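Local coordinates for protein ORF10 (Moritella marina, PDB 6RIW) that probably condenses acyl chains during polyunsaturated fatty acid synthesis, as the ketosynthase-chain length factor part of a larger synthase, at residues N143-K146 against A147-P151; D548-P552 against Q553-M557; I834-F838 against N839-M843. One frame throughout, in Å; residues are numbered along the deposited sequence.

Interaction 1. Residues N143-K146 against A147-P151; sequences NALK and AVLHP
Leu149 N donates to Leu145 O at 2.8 Å, and with the matching i to i+4 bonds from Ala147 N to Asn143 O and from Val148 N to Ala144 O it forms the closing turn of helix 129-148. The turn then unwinds: His150 N still reaches Lys146 O at 3.3 Å, but from above the carbonyl plane, 38° out of it. His150 itself is extended, which brings its carbonyl O back to within 3.2 Å of Lys146 CA as a CA-H...O contact. On one flank Leu145 and Leu149 lie side by side and point the same way, with Leu145 CD2 and Leu149 CD1 4.0 Å apart. Leu620 of helix 614-628 packs on both. Lys146 runs along the exit of the chain instead. Its CG lies anti to the carbonyl carbon (chi1 -72°), which carries the aliphatic part past Pro151 O, where CE approaches to 3.5 Å. A bend at chi4 then delivers NZ to Asp142 OD1 in a salt bridge and to Phe153 O in a hydrogen bond. A methionine in its place would probably leave Asp142 without its ionic mate and the Phe153 carbonyl without this donor, setting the turn after the helix freer to move. Apolar packing therefore covers the Leu145-Leu149 face, while Lys146 reaches the outgoing chain through its methylenes and the NZ bond to Phe153 O, its charge being paired back along the helix with Asp142.

Interaction 2. Residues D548-P552 against Q553-M557; sequences DCLIP and QQLMM
Leu550 and Leu555 meet across the start of helix 552-567 as a hydrophobic staple, the pairing of the residue before the N-cap (N') with the fourth residue after the N-cap (N4). Ile551 holds the N-cap position. Leu550 CB packs against Leu555 CG at 4.1 Å, and Leu555 CD1 passes on to Leu550 O at 3.2 Å. Leu555 owes this reach to its first torsion (chi1 -66°), which sets CG anti to its own carbonyl carbon and turns the branch back over the incoming chain. Cys549 SG touches the same CD1 methyl, and Ile910 of strand 907-911 packs on both Cys549 and Leu555, so the staple also meets that strand.

Pro552 opens the helix. A proline suits this place, since the first-turn nitrogens have no earlier helical carbonyl to bond, and its ring restrains phi near the helical value. The first helical bonds start from the carbonyls of Ile551 and Pro552. Ile551 O accepts a nearly straight bond from Leu555 N (166° at the hydrogen), with the donor in the carbonyl plane, and a weak second one from Gln554 N. Pro552 O in turn receives Met556 N at 2.8 Å.

Ile551 places CG1 between its backbone N and carbonyl carbon (chi1 63°), and the side chain consequently runs alongside that of Gln553, CD1 lying 3.9 Å from Gln553 CB. The amide ends of the two glutamines lead away from the contact to other parts of the domain: Gln553 NE2 bonds Gly583 O, and Gln554 OE1 accepts from Arg648 NE of helix 642-653. Beside the bond to Met556 N, Met556 CG comes to 3.2 Å from Pro552 O.

Interaction 3. Residues I834-F838 against N839-M843; sequences IGHTF and NASGM
Phe838 O is gripped twice by Ser841. The hydroxyl OG donates at 2.7 Å, in the carbonyl plane and on a lone pair, whereas Ser841 N donates at 2.9 Å from well above that plane. Ser841 OG stands between its own backbone N and carbonyl carbon (chi1 53°), a rotamer that folds the hydroxyl back onto the preceding turn and satisfies a buried carbonyl.

Just before it, Ala840 N bonds Thr837 O at 2.9 Å. With Phe838 at positive phi and Asn839 near helical values, residues 837-840 make a type II' beta turn, and the overlapping turn 838-841 leads into helix 841-854. Thr837 OG1 lies 3.3 Å from Ser841 CA.

The unusual backbone of Phe838 is also bonded by the His836 side chain. Phe838 N donates to His836 ND1 at 3.1 Å with an angle of 154° at the hydrogen, the donor tilted 18° from the imidazole plane. The two side chains also lie face against face: Phe838 CE1 sits 3.6 Å above the centre of the imidazole, and His836 ND1 is over the phenyl ring. The bond restrains the imidazole and the backbone of Phe838, and the facing phenyl ring covers the imidazole. Gly835, with positive phi, releases the chain from helix 831-834 ahead of this histidine.

Farther out, Asn839 N donates to Asp694 OD2, His836 pairs through its backbone with Leu740, and the Phe838 ring meets Trp739 edge to face. The connection between helices 831-834 and 841-854 is thereby wedged against strand 687-694 and helix 699-706, while Met843 rests on strands 687-694 and 741-752.

From the N terminus, interaction 1 comes first, in the ketosynthase half, at the end of helix 129-148, where neighbours include helices 614-628, 917-922 and 929-934 from farther along the chain. Interactions 2 and 3 follow in the second, chain length factor half, at the starts of helices 552-567 and 841-854. Each contact closes a local turn; they lie in series, none nested or crossing. Interaction 1 stands apart, its centre about 33 and 39 Å from the other two centres. Those two centres are about 18 Å apart, and both contacts share strand 687-694, touched by 553-557 at Ala691 and Val693 and by 839-843 at Ile690 and Ala692, consistent with opposite faces of that strand.

Interaction 1. Residues N143-K146 against A147-P151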
ATOM      1  N   ASN A 143      33.103   4.132   1.185  1.00 14.58           N
ATOM      2  CA  ASN A 143      34.280   3.816   0.389  1.00 15.41           C
ATOM      3  C   ASN A 143      34.678   4.973  -0.518  1.00 16.78           C
ATOM      4  O   ASN A 143      35.875   5.179  -0.759  1.00 16.98           O
ATOM      5  CB  ASN A 143      34.046   2.568  -0.445  1.00 17.10           C
ATOM      6  CG  ASN A 143      33.797   1.327   0.392  1.00 20.36           C
ATOM      7  OD1 ASN A 143      33.513   0.262  -0.156  1.00 20.75           O
ATOM      8  ND2 ASN A 143      33.876   1.458   1.724  1.00 18.31           N
ATOM      9  N   ALA A 144      33.704   5.723  -1.040  1.00 15.59           N
ATOM     10  CA  ALA A 144      34.033   6.902  -1.838  1.00 16.23           C
ATOM     11  C   ALA A 144      34.772   7.941  -1.001  1.00 20.20           C
ATOM     12  O   ALA A 144      35.742   8.554  -1.469  1.00 16.42           O
ATOM     13  CB  ALA A 144      32.762   7.518  -2.428  1.00 16.69           C
ATOM     14  N   LEU A 145      34.312   8.174   0.231  1.00 16.05           N
ATOM     15  CA  LEU A 145      34.975   9.147   1.099  1.00 16.40           C
ATOM     16  C   LEU A 145      36.365   8.688   1.534  1.00 17.78           C
ATOM     17  O   LEU A 145      37.254   9.531   1.722  1.00 20.23           O
ATOM     18  CB  LEU A 145      34.087   9.451   2.315  1.00 17.70           C
ATOM     19  CG  LEU A 145      32.849  10.301   1.976  1.00 17.06           C
ATOM     20  CD1 LEU A 145      31.875  10.468   3.147  1.00 20.62           C
ATOM     21  CD2 LEU A 145      33.220  11.658   1.392  1.00 20.64           C
ATOM     22  N   LYS A 146      36.581   7.379   1.713  1.00 16.04           N
ATOM     23  CA  LYS A 146      37.946   6.880   1.895  1.00 17.17           C
ATOM     24  C   LYS A 146      38.836   7.279   0.720  1.00 21.27           C
ATOM     25  O   LYS A 146      39.984   7.712   0.910  1.00 19.32           O
ATOM     26  CB  LYS A 146      37.951   5.357   2.045  1.00 17.58           C
ATOM     27  CG  LYS A 146      37.404   4.807   3.363  1.00 18.76           C
ATOM     28  CD  LYS A 146      37.559   3.293   3.352  1.00 17.64           C
ATOM     29  CE  LYS A 146      37.600   2.705   4.765  1.00 24.01           C
ATOM     30  NZ  LYS A 146      36.295   2.891   5.496  1.00 16.52           N
ATOM     31  N   ALA A 147      38.323   7.137  -0.510  1.00 20.46           N
ATOM     32  CA  ALA A 147      39.125   7.467  -1.687  1.00 22.15           C
ATOM     33  C   ALA A 147      39.404   8.960  -1.778  1.00 23.93           C
ATOM     34  O   ALA A 147      40.462   9.362  -2.280  1.00 26.51           O
ATOM     35  CB  ALA A 147      38.422   6.981  -2.961  1.00 20.76           C
ATOM     36  N   VAL A 148      38.489   9.793  -1.294  1.00 21.55           N
ATOM     37  CA  VAL A 148      38.639  11.239  -1.408  1.00 22.70           C
ATOM     38  C   VAL A 148      39.481  11.808  -0.268  1.00 28.63           C
ATOM     39  O   VAL A 148      40.377  12.630  -0.493  1.00 26.81           O
ATOM     40  CB  VAL A 148      37.250  11.907  -1.470  1.00 25.39           C
ATOM     41  CG1 VAL A 148      37.367  13.400  -1.340  1.00 27.17           C
ATOM     42  CG2 VAL A 148      36.557  11.556  -2.788  1.00 24.95           C
ATOM     43  N   LEU A 149      39.215  11.374   0.965  1.00 22.79           N
ATOM     44  CA  LEU A 149      39.693  12.052   2.170  1.00 24.18           C
ATOM     45  C   LEU A 149      40.881  11.365   2.827  1.00 24.74           C
ATOM     46  O   LEU A 149      41.873  12.022   3.159  1.00 24.98           O
ATOM     47  CB  LEU A 149      38.556  12.165   3.193  1.00 24.07           C
ATOM     48  CG  LEU A 149      37.308  12.924   2.729  1.00 24.50           C
ATOM     49  CD1 LEU A 149      36.181  12.798   3.763  1.00 22.24           C
ATOM     50  CD2 LEU A 149      37.650  14.379   2.472  1.00 22.85           C
ATOM     51  N   HIS A 150      40.798  10.060   3.019  1.00 21.27           N
ATOM     52  CA  HIS A 150      41.710   9.359   3.900  1.00 23.43           C
ATOM     53  C   HIS A 150      41.353   7.884   3.874  1.00 22.06           C
ATOM     54  O   HIS A 150      40.172   7.534   4.041  1.00 22.38           O
ATOM     55  CB  HIS A 150      41.610   9.929   5.325  1.00 21.50           C
ATOM     56  CG  HIS A 150      42.762   9.570   6.206  1.00 20.56           C
ATOM     57  ND1 HIS A 150      43.067   8.266   6.538  1.00 19.44           N
ATOM     58  CD2 HIS A 150      43.669  10.348   6.851  1.00 20.57           C
ATOM     59  CE1 HIS A 150      44.120   8.253   7.336  1.00 20.90           C
ATOM     60  NE2 HIS A 150      44.505   9.503   7.537  1.00 23.06           N
ATOM     61  N   PRO A 151      42.331   6.999   3.653  1.00 19.83           N
ATOM     62  CA  PRO A 151      42.045   5.558   3.632  1.00 23.07           C
ATOM     63  C   PRO A 151      41.449   5.040   4.926  1.00 21.79           C
ATOM     64  O   PRO A 151      40.809   3.981   4.917  1.00 20.77           O
ATOM     65  CB  PRO A 151      43.418   4.930   3.366  1.00 27.29           C
ATOM     66  CG  PRO A 151      44.403   5.972   3.792  1.00 26.46           C
ATOM     67  CD  PRO A 151      43.765   7.284   3.463  1.00 26.29           C
TER

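Interaction 2. Residues D548-P552 against Q553-M557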
ATOM      1  N   ASP A 548      12.361  17.323  -9.988  1.00 36.32           N
ATOM      2  CA  ASP A 548      10.983  17.238  -9.507  1.00 34.32           C
ATOM      3  C   ASP A 548      10.150  16.252 -10.335  1.00 32.30           C
ATOM      4  O   ASP A 548       8.944  16.410 -10.479  1.00 33.39           O
ATOM      5  CB  ASP A 548      10.314  18.615  -9.524  1.00 31.77           C
ATOM      6  CG  ASP A 548       9.117  18.688  -8.589  1.00 36.80           C
ATOM      7  OD1 ASP A 548       8.951  17.743  -7.785  1.00 37.63           O
ATOM      8  OD2 ASP A 548       8.352  19.676  -8.648  1.00 41.24           O
ATOM      9  N   CYS A 549      10.805  15.231 -10.866  1.00 29.36           N
ATOM     10  CA  CYS A 549      10.149  14.237 -11.697  1.00 27.74           C
ATOM     11  C   CYS A 549       9.502  13.167 -10.823  1.00 25.61           C
ATOM     12  O   CYS A 549       9.957  12.896  -9.708  1.00 28.07           O
ATOM     13  CB  CYS A 549      11.165  13.602 -12.641  1.00 32.89           C
ATOM     14  SG  CYS A 549      10.452  12.660 -13.990  1.00 39.62           S
ATOM     15  N   LEU A 550       8.432  12.561 -11.333  1.00 24.45           N
ATOM     16  CA  LEU A 550       7.820  11.430 -10.637  1.00 19.48           C
ATOM     17  C   LEU A 550       8.700  10.187 -10.765  1.00 18.36           C
ATOM     18  O   LEU A 550       9.360   9.974 -11.782  1.00 21.28           O
ATOM     19  CB  LEU A 550       6.428  11.131 -11.199  1.00 19.69           C
ATOM     20  CG  LEU A 550       5.464  12.291 -11.460  1.00 23.92           C
ATOM     21  CD1 LEU A 550       4.097  11.711 -11.828  1.00 24.94           C
ATOM     22  CD2 LEU A 550       5.347  13.195 -10.239  1.00 23.00           C
ATOM     23  N   ILE A 551       8.698   9.344  -9.731  1.00 18.27           N
ATOM     24  CA  ILE A 551       9.553   8.157  -9.765  1.00 16.25           C
ATOM     25  C   ILE A 551       9.060   7.197 -10.851  1.00 14.43           C
ATOM     26  O   ILE A 551       7.869   7.209 -11.211  1.00 15.51           O
ATOM     27  CB  ILE A 551       9.627   7.460  -8.390  1.00 16.63           C
ATOM     28  CG1 ILE A 551       8.249   6.928  -7.945  1.00 16.86           C
ATOM     29  CG2 ILE A 551      10.235   8.399  -7.339  1.00 16.60           C
ATOM     30  CD1 ILE A 551       8.333   5.854  -6.802  1.00 15.53           C
ATOM     31  N   PRO A 552       9.936   6.351 -11.391  1.00 13.90           N
ATOM     32  CA  PRO A 552       9.521   5.454 -12.488  1.00 17.27           C
ATOM     33  C   PRO A 552       8.414   4.487 -12.125  1.00 16.20           C
ATOM     34  O   PRO A 552       7.638   4.133 -13.016  1.00 17.91           O
ATOM     35  CB  PRO A 552      10.823   4.716 -12.841  1.00 16.06           C
ATOM     36  CG  PRO A 552      11.907   5.674 -12.447  1.00 20.43           C
ATOM     37  CD  PRO A 552      11.402   6.377 -11.216  1.00 17.35           C
ATOM     38  N   GLN A 553       8.280   4.064 -10.854  1.00 14.97           N
ATOM     39  CA  GLN A 553       7.161   3.179 -10.498  1.00 15.70           C
ATOM     40  C   GLN A 553       5.819   3.777 -10.929  1.00 18.11           C
ATOM     41  O   GLN A 553       4.958   3.084 -11.491  1.00 15.65           O
ATOM     42  CB  GLN A 553       7.149   2.889  -8.987  1.00 16.93           C
ATOM     43  CG  GLN A 553       6.059   1.847  -8.568  1.00 19.73           C
ATOM     44  CD  GLN A 553       5.839   1.751  -7.063  1.00 18.26           C
ATOM     45  OE1 GLN A 553       5.664   2.764  -6.380  1.00 20.54           O
ATOM     46  NE2 GLN A 553       5.819   0.523  -6.541  1.00 21.02           N
ATOM     47  N   GLN A 554       5.626   5.072 -10.684  1.00 13.20           N
ATOM     48  CA  GLN A 554       4.352   5.692 -11.036  1.00 15.62           C
ATOM     49  C   GLN A 554       4.254   5.966 -12.535  1.00 17.88           C
ATOM     50  O   GLN A 554       3.201   5.743 -13.137  1.00 17.38           O
ATOM     51  CB  GLN A 554       4.157   6.967 -10.218  1.00 17.44           C
ATOM     52  CG  GLN A 554       4.044   6.658  -8.706  1.00 18.28           C
ATOM     53  CD  GLN A 554       3.106   7.607  -7.946  1.00 18.30           C
ATOM     54  OE1 GLN A 554       2.705   8.663  -8.455  1.00 20.79           O
ATOM     55  NE2 GLN A 554       2.755   7.225  -6.708  1.00 17.19           N
ATOM     56  N   LEU A 555       5.346   6.403 -13.168  1.00 14.50           N
ATOM     57  CA  LEU A 555       5.279   6.677 -14.606  1.00 17.55           C
ATOM     58  C   LEU A 555       5.010   5.405 -15.404  1.00 17.07           C
ATOM     59  O   LEU A 555       4.227   5.416 -16.362  1.00 17.14           O
ATOM     60  CB  LEU A 555       6.584   7.321 -15.073  1.00 18.03           C
ATOM     61  CG  LEU A 555       6.814   8.707 -14.474  1.00 19.40           C
ATOM     62  CD1 LEU A 555       8.236   9.158 -14.699  1.00 22.94           C
ATOM     63  CD2 LEU A 555       5.833   9.682 -15.074  1.00 25.95           C
ATOM     64  N   MET A 556       5.673   4.304 -15.038  1.00 16.26           N
ATOM     65  CA  MET A 556       5.457   3.041 -15.740  1.00 15.02           C
ATOM     66  C   MET A 556       4.016   2.580 -15.623  1.00 18.06           C
ATOM     67  O   MET A 556       3.430   2.124 -16.613  1.00 17.27           O
ATOM     68  CB  MET A 556       6.380   1.952 -15.200  1.00 19.06           C
ATOM     69  CG  MET A 556       7.827   2.163 -15.514  1.00 23.62           C
ATOM     70  SD  MET A 556       8.276   1.367 -17.062  1.00 35.76           S
ATOM     71  CE  MET A 556       8.143  -0.363 -16.617  1.00 20.83           C
ATOM     72  N   MET A 557       3.440   2.656 -14.410  1.00 17.11           N
ATOM     73  CA  MET A 557       2.054   2.238 -14.209  1.00 15.11           C
ATOM     74  C   MET A 557       1.105   3.121 -15.010  1.00 16.01           C
ATOM     75  O   MET A 557       0.133   2.639 -15.608  1.00 15.58           O
ATOM     76  CB  MET A 557       1.691   2.292 -12.717  1.00 14.51           C
ATOM     77  CG  MET A 557       0.178   2.164 -12.439  1.00 18.30           C
ATOM     78  SD  MET A 557      -0.671   3.780 -12.358  1.00 24.28           S
ATOM     79  CE  MET A 557      -2.373   3.283 -12.634  1.00 20.29           C
TER

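Interaction 3. Residues I834-F838 against N839-M843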
ATOM      1  N   ILE A 834      10.456 -13.373 -19.191  1.00 13.10           N
ATOM      2  CA  ILE A 834      10.653 -12.010 -18.703  1.00 13.58           C
ATOM      3  C   ILE A 834      10.993 -11.995 -17.210  1.00 11.36           C
ATOM      4  O   ILE A 834      10.972 -10.934 -16.578  1.00 10.93           O
ATOM      5  CB  ILE A 834       9.430 -11.115 -19.003  1.00 13.36           C
ATOM      6  CG1 ILE A 834       8.100 -11.788 -18.645  1.00 15.93           C
ATOM      7  CG2 ILE A 834       9.351 -10.785 -20.513  1.00 12.67           C
ATOM      8  CD1 ILE A 834       7.690 -11.648 -17.216  1.00 11.17           C
ATOM      9  N   GLY A 835      11.334 -13.155 -16.640  1.00 10.66           N
ATOM     10  CA  GLY A 835      11.796 -13.189 -15.252  1.00 11.52           C
ATOM     11  C   GLY A 835      10.661 -13.025 -14.233  1.00 12.97           C
ATOM     12  O   GLY A 835       9.482 -12.989 -14.563  1.00  9.96           O
ATOM     13  N   HIS A 836      11.046 -12.968 -12.952  1.00 11.51           N
ATOM     14  CA  HIS A 836      10.099 -12.941 -11.837  1.00 11.08           C
ATOM     15  C   HIS A 836       9.821 -11.484 -11.492  1.00 11.15           C
ATOM     16  O   HIS A 836      10.705 -10.791 -10.988  1.00 11.12           O
ATOM     17  CB  HIS A 836      10.688 -13.669 -10.628  1.00 10.13           C
ATOM     18  CG  HIS A 836       9.680 -14.047  -9.588  1.00  9.82           C
ATOM     19  ND1 HIS A 836       8.563 -13.282  -9.322  1.00  9.11           N
ATOM     20  CD2 HIS A 836       9.600 -15.128  -8.773  1.00 12.27           C
ATOM     21  CE1 HIS A 836       7.840 -13.870  -8.381  1.00 12.15           C
ATOM     22  NE2 HIS A 836       8.449 -14.991  -8.026  1.00 12.47           N
ATOM     23  N   THR A 837       8.597 -11.005 -11.749  1.00 10.04           N
ATOM     24  CA  THR A 837       8.282  -9.605 -11.495  1.00 10.24           C
ATOM     25  C   THR A 837       7.495  -9.409 -10.196  1.00 11.72           C
ATOM     26  O   THR A 837       6.851  -8.367 -10.016  1.00 12.13           O
ATOM     27  CB  THR A 837       7.550  -8.992 -12.702  1.00 12.31           C
ATOM     28  OG1 THR A 837       6.301  -9.676 -12.933  1.00 12.87           O
ATOM     29  CG2 THR A 837       8.421  -9.130 -13.976  1.00 10.11           C
ATOM     30  N   PHE A 838       7.535 -10.402  -9.299  1.00 11.48           N
ATOM     31  CA  PHE A 838       7.067 -10.310  -7.921  1.00 11.93           C
ATOM     32  C   PHE A 838       5.675  -9.694  -7.783  1.00 10.88           C
ATOM     33  O   PHE A 838       4.677 -10.361  -8.086  1.00 10.55           O
ATOM     34  CB  PHE A 838       8.169  -9.613  -7.101  1.00 10.29           C
ATOM     35  CG  PHE A 838       9.343 -10.539  -6.914  1.00 13.32           C
ATOM     36  CD1 PHE A 838       9.217 -11.620  -6.030  1.00 10.72           C
ATOM     37  CD2 PHE A 838      10.461 -10.462  -7.740  1.00  9.60           C
ATOM     38  CE1 PHE A 838      10.261 -12.553  -5.912  1.00 10.58           C
ATOM     39  CE2 PHE A 838      11.510 -11.415  -7.635  1.00 11.28           C
ATOM     40  CZ  PHE A 838      11.397 -12.445  -6.729  1.00 10.18           C
ATOM     41  N   ASN A 839       5.555  -8.447  -7.322  1.00 10.15           N
ATOM     42  CA  ASN A 839       4.185  -7.952  -7.105  1.00 13.04           C
ATOM     43  C   ASN A 839       3.391  -7.786  -8.398  1.00 12.10           C
ATOM     44  O   ASN A 839       2.155  -7.708  -8.350  1.00 13.81           O
ATOM     45  CB  ASN A 839       4.225  -6.638  -6.328  1.00 12.11           C
ATOM     46  CG  ASN A 839       4.762  -6.842  -4.928  1.00 16.68           C
ATOM     47  OD1 ASN A 839       4.250  -7.668  -4.197  1.00 19.19           O
ATOM     48  ND2 ASN A 839       5.814  -6.107  -4.557  1.00 18.24           N
ATOM     49  N   ALA A 840       4.051  -7.724  -9.545  1.00 11.96           N
ATOM     50  CA  ALA A 840       3.344  -7.697 -10.818  1.00 10.42           C
ATOM     51  C   ALA A 840       3.260  -9.071 -11.490  1.00 11.53           C
ATOM     52  O   ALA A 840       2.772  -9.165 -12.625  1.00 14.52           O
ATOM     53  CB  ALA A 840       4.034  -6.687 -11.758  1.00 11.44           C
ATOM     54  N   SER A 841       3.748 -10.141 -10.844  1.00 11.64           N
ATOM     55  CA  SER A 841       3.905 -11.415 -11.556  1.00 11.51           C
ATOM     56  C   SER A 841       2.573 -11.996 -12.018  1.00 11.83           C
ATOM     57  O   SER A 841       2.521 -12.678 -13.047  1.00 11.56           O
ATOM     58  CB  SER A 841       4.628 -12.453 -10.683  1.00 13.10           C
ATOM     59  OG  SER A 841       3.987 -12.591  -9.426  1.00 15.25           O
ATOM     60  N   GLY A 842       1.496 -11.777 -11.267  1.00 11.85           N
ATOM     61  CA  GLY A 842       0.195 -12.259 -11.730  1.00 12.35           C
ATOM     62  C   GLY A 842      -0.246 -11.629 -13.037  1.00 12.83           C
ATOM     63  O   GLY A 842      -0.924 -12.278 -13.849  1.00 11.89           O
ATOM     64  N   MET A 843       0.129 -10.367 -13.268  1.00  8.70           N
ATOM     65  CA  MET A 843      -0.251  -9.704 -14.517  1.00 12.48           C
ATOM     66  C   MET A 843       0.507 -10.285 -15.713  1.00 12.96           C
ATOM     67  O   MET A 843      -0.085 -10.497 -16.779  1.00 11.64           O
ATOM     68  CB  MET A 843      -0.017  -8.196 -14.409  1.00 11.51           C
ATOM     69  CG  MET A 843      -0.693  -7.368 -15.501  1.00 14.82           C
ATOM     70  SD  MET A 843      -2.482  -7.586 -15.545  1.00 18.87           S
ATOM     71  CE  MET A 843      -2.944  -6.690 -14.043  1.00 14.90           C
TER